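Local coordinates for protein putative sesquiterpene cyclase (Kitasatospora setae, PDB 4MC3) that converts (2E,6E)-farnesyl diphosphate into (2Z,6E)-hedycaryol by a magnesium-dependent 1,11-cyclization, at residues A[103-108]-A[117-123]. Numbering follows the deposited sequence.
Sequences ELRGTL and SPTARAL
Successive helices in a bundle can pack through apolar side chains: segments 103-107 (of helix 95-107) and 118-123 (of helix 118-131), both alpha-helical with phi/psi mostly near -60/-40, run nearly parallel (crossing angle -22°), their axes 9.0 Å apart at closest approach. Ser117 opens the second segment with an ST motif, its OG accepting from Ala120 N (3.2 Å), while its CB lies 3.8 Å from Glu103 OE1. Thr119 OG1 is hydrogen-bonded to Gln84 OE1 of helix 65-84. Ala120 CA lies 5.6 Å from Leu104 CA; Leu104 (mt) brings CD2 to 3.8 Å from Ala120 CA, and Thr107 CG2 reaches Ala120 O at 3.6 Å. Leu123 (tp), its CA 6.9 Å from Thr107 CA, touches Leu104 CD2 (3.8 Å) and Thr107 OG1 (3.3 Å) through CD2, and Leu108 CD2 (4.1 Å) through CD1; Thr107 OG1 donates a hydrogen bond to Leu104 O (2.8 Å). No hydrogen bond crosses; Trp74, Leu77 and Phe146 extend the cluster around Leu123. Such packing belongs to the all-helical class I terpene synthase alpha domain.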
ATOM      1  N   GLU A 103      17.493  -3.811 -10.401  1.00 26.31           N
ATOM      2  CA  GLU A 103      18.544  -3.724  -9.391  1.00 27.33           C
ATOM      3  C   GLU A 103      17.907  -3.757  -7.987  1.00 30.11           C
ATOM      4  O   GLU A 103      18.379  -4.464  -7.119  1.00 31.11           O
ATOM      5  CB  GLU A 103      19.322  -2.427  -9.527  1.00 32.89           C
ATOM      6  CG  GLU A 103      20.417  -2.338  -8.465  1.00 35.82           C
ATOM      7  CD  GLU A 103      21.227  -1.082  -8.554  1.00 46.44           C
ATOM      8  OE1 GLU A 103      20.637   0.019  -8.523  1.00 52.09           O
ATOM      9  OE2 GLU A 103      22.460  -1.209  -8.648  1.00 62.81           O
ATOM     10  N   LEU A 104      16.801  -3.048  -7.806  1.00 26.51           N
ATOM     11  CA  LEU A 104      16.102  -3.064  -6.511  1.00 23.98           C
ATOM     12  C   LEU A 104      15.540  -4.465  -6.202  1.00 24.79           C
ATOM     13  O   LEU A 104      15.686  -5.004  -5.091  1.00 27.81           O
ATOM     14  CB  LEU A 104      15.020  -2.000  -6.503  1.00 22.36           C
ATOM     15  CG  LEU A 104      15.522  -0.552  -6.473  1.00 26.52           C
ATOM     16  CD1 LEU A 104      14.409   0.428  -6.786  1.00 27.88           C
ATOM     17  CD2 LEU A 104      16.179  -0.170  -5.152  1.00 28.65           C
ATOM     18  N   ARG A 105      14.874  -5.062  -7.177  1.00 26.52           N
ATOM     19  CA  ARG A 105      14.273  -6.368  -7.028  1.00 27.37           C
ATOM     20  C   ARG A 105      15.309  -7.410  -6.648  1.00 31.73           C
ATOM     21  O   ARG A 105      15.061  -8.309  -5.800  1.00 36.04           O
ATOM     22  CB  ARG A 105      13.577  -6.788  -8.324  1.00 27.35           C
ATOM     23  CG  ARG A 105      12.237  -6.133  -8.540  1.00 25.97           C
ATOM     24  CD  ARG A 105      11.654  -6.570  -9.874  1.00 29.27           C
ATOM     25  NE  ARG A 105      11.256  -7.954  -9.734  1.00 30.31           N
ATOM     26  CZ  ARG A 105      10.272  -8.546 -10.366  1.00 34.63           C
ATOM     27  NH1 ARG A 105       9.542  -7.907 -11.270  1.00 32.26           N
ATOM     28  NH2 ARG A 105      10.030  -9.815 -10.077  1.00 40.73           N
ATOM     29  N   GLY A 106      16.464  -7.297  -7.282  1.00 31.59           N
ATOM     30  CA  GLY A 106      17.594  -8.161  -7.042  1.00 39.59           C
ATOM     31  C   GLY A 106      18.020  -8.156  -5.593  1.00 40.26           C
ATOM     32  O   GLY A 106      18.374  -9.232  -5.049  1.00 37.08           O
ATOM     33  N   THR A 107      17.980  -6.970  -4.965  1.00 32.68           N
ATOM     34  CA  THR A 107      18.417  -6.838  -3.566  1.00 29.76           C
ATOM     35  C   THR A 107      17.606  -7.725  -2.640  1.00 34.03           C
ATOM     36  O   THR A 107      18.106  -8.164  -1.586  1.00 37.23           O
ATOM     37  CB  THR A 107      18.505  -5.382  -3.015  1.00 33.29           C
ATOM     38  OG1 THR A 107      17.193  -4.863  -2.742  1.00 33.61           O
ATOM     39  CG2 THR A 107      19.247  -4.453  -3.949  1.00 38.13           C
ATOM     40  N   LEU A 108      16.381  -8.021  -3.019  1.00 30.11           N
ATOM     41  CA  LEU A 108      15.459  -8.818  -2.177  1.00 28.60           C
ATOM     42  C   LEU A 108      15.806 -10.293  -2.197  1.00 37.49           C
ATOM     43  O   LEU A 108      15.249 -11.076  -1.427  1.00 36.57           O
ATOM     44  CB  LEU A 108      14.021  -8.627  -2.581  1.00 32.00           C
ATOM     45  CG  LEU A 108      13.657  -7.151  -2.625  1.00 31.63           C
ATOM     46  CD1 LEU A 108      12.259  -7.097  -3.180  1.00 32.20           C
ATOM     47  CD2 LEU A 108      13.789  -6.606  -1.184  1.00 33.44           C
ATOM     48  N   SER A 117      24.434   2.483  -5.544  1.00 70.44           N
ATOM     49  CA  SER A 117      23.185   3.173  -5.266  1.00 57.68           C
ATOM     50  C   SER A 117      22.907   3.162  -3.740  1.00 51.86           C
ATOM     51  O   SER A 117      22.696   2.099  -3.170  1.00 44.37           O
ATOM     52  CB  SER A 117      22.026   2.505  -6.049  1.00 65.43           C
ATOM     53  OG  SER A 117      20.721   3.030  -5.729  1.00 46.50           O
ATOM     54  N   PRO A 118      22.926   4.349  -3.072  1.00 45.39           N
ATOM     55  CA  PRO A 118      22.584   4.363  -1.651  1.00 46.07           C
ATOM     56  C   PRO A 118      21.147   3.866  -1.397  1.00 45.99           C
ATOM     57  O   PRO A 118      20.845   3.322  -0.371  1.00 32.23           O
ATOM     58  CB  PRO A 118      22.743   5.841  -1.244  1.00 53.73           C
ATOM     59  CG  PRO A 118      22.949   6.617  -2.514  1.00 54.00           C
ATOM     60  CD  PRO A 118      23.514   5.639  -3.503  1.00 52.09           C
ATOM     61  N   THR A 119      20.265   4.035  -2.364  1.00 36.15           N
ATOM     62  CA  THR A 119      18.915   3.573  -2.211  1.00 32.40           C
ATOM     63  C   THR A 119      18.837   2.030  -2.293  1.00 27.67           C
ATOM     64  O   THR A 119      18.170   1.361  -1.463  1.00 26.18           O
ATOM     65  CB  THR A 119      18.048   4.223  -3.257  1.00 35.75           C
ATOM     66  OG1 THR A 119      18.140   5.661  -3.094  1.00 39.73           O
ATOM     67  CG2 THR A 119      16.662   3.807  -3.051  1.00 30.12           C
ATOM     68  N   ALA A 120      19.496   1.428  -3.252  1.00 28.09           N
ATOM     69  CA  ALA A 120      19.505  -0.035  -3.341  1.00 26.13           C
ATOM     70  C   ALA A 120      20.177  -0.702  -2.160  1.00 28.74           C
ATOM     71  O   ALA A 120      19.717  -1.741  -1.664  1.00 27.41           O
ATOM     72  CB  ALA A 120      20.118  -0.489  -4.647  1.00 34.83           C
ATOM     73  N   ARG A 121      21.292  -0.128  -1.725  1.00 29.10           N
ATOM     74  CA  ARG A 121      21.984  -0.653  -0.556  1.00 29.56           C
ATOM     75  C   ARG A 121      21.083  -0.542   0.682  1.00 26.31           C
ATOM     76  O   ARG A 121      21.070  -1.470   1.519  1.00 29.75           O
ATOM     77  CB  ARG A 121      23.335   0.036  -0.411  1.00 34.69           C
ATOM     78  CG  ARG A 121      24.330  -0.327  -1.519  1.00 41.30           C
ATOM     79  CD  ARG A 121      25.775   0.027  -1.157  1.00 54.39           C
ATOM     80  NE  ARG A 121      26.737  -0.918  -1.746  1.00 76.50           N
ATOM     81  CZ  ARG A 121      28.016  -1.048  -1.377  1.00 92.77           C
ATOM     82  NH1 ARG A 121      28.541  -0.292  -0.407  1.00 98.30           N
ATOM     83  NH2 ARG A 121      28.784  -1.948  -1.988  1.00109.44           N
ATOM     84  N   ALA A 122      20.382   0.572   0.832  1.00 24.94           N
ATOM     85  CA  ALA A 122      19.435   0.735   1.931  1.00 23.11           C
ATOM     86  C   ALA A 122      18.327  -0.303   1.867  1.00 19.71           C
ATOM     87  O   ALA A 122      17.949  -0.862   2.920  1.00 20.30           O
ATOM     88  CB  ALA A 122      18.852   2.105   1.983  1.00 25.01           C
ATOM     89  N   LEU A 123      17.823  -0.595   0.672  1.00 20.98           N
ATOM     90  CA  LEU A 123      16.770  -1.609   0.544  1.00 18.95           C
ATOM     91  C   LEU A 123      17.282  -2.969   0.974  1.00 19.74           C
ATOM     92  O   LEU A 123      16.596  -3.713   1.714  1.00 19.46           O
ATOM     93  CB  LEU A 123      16.218  -1.673  -0.899  1.00 20.54           C
ATOM     94  CG  LEU A 123      15.201  -2.761  -1.185  1.00 19.27           C
ATOM     95  CD1 LEU A 123      13.976  -2.626  -0.307  1.00 20.89           C
ATOM     96  CD2 LEU A 123      14.758  -2.711  -2.652  1.00 22.92           C
TER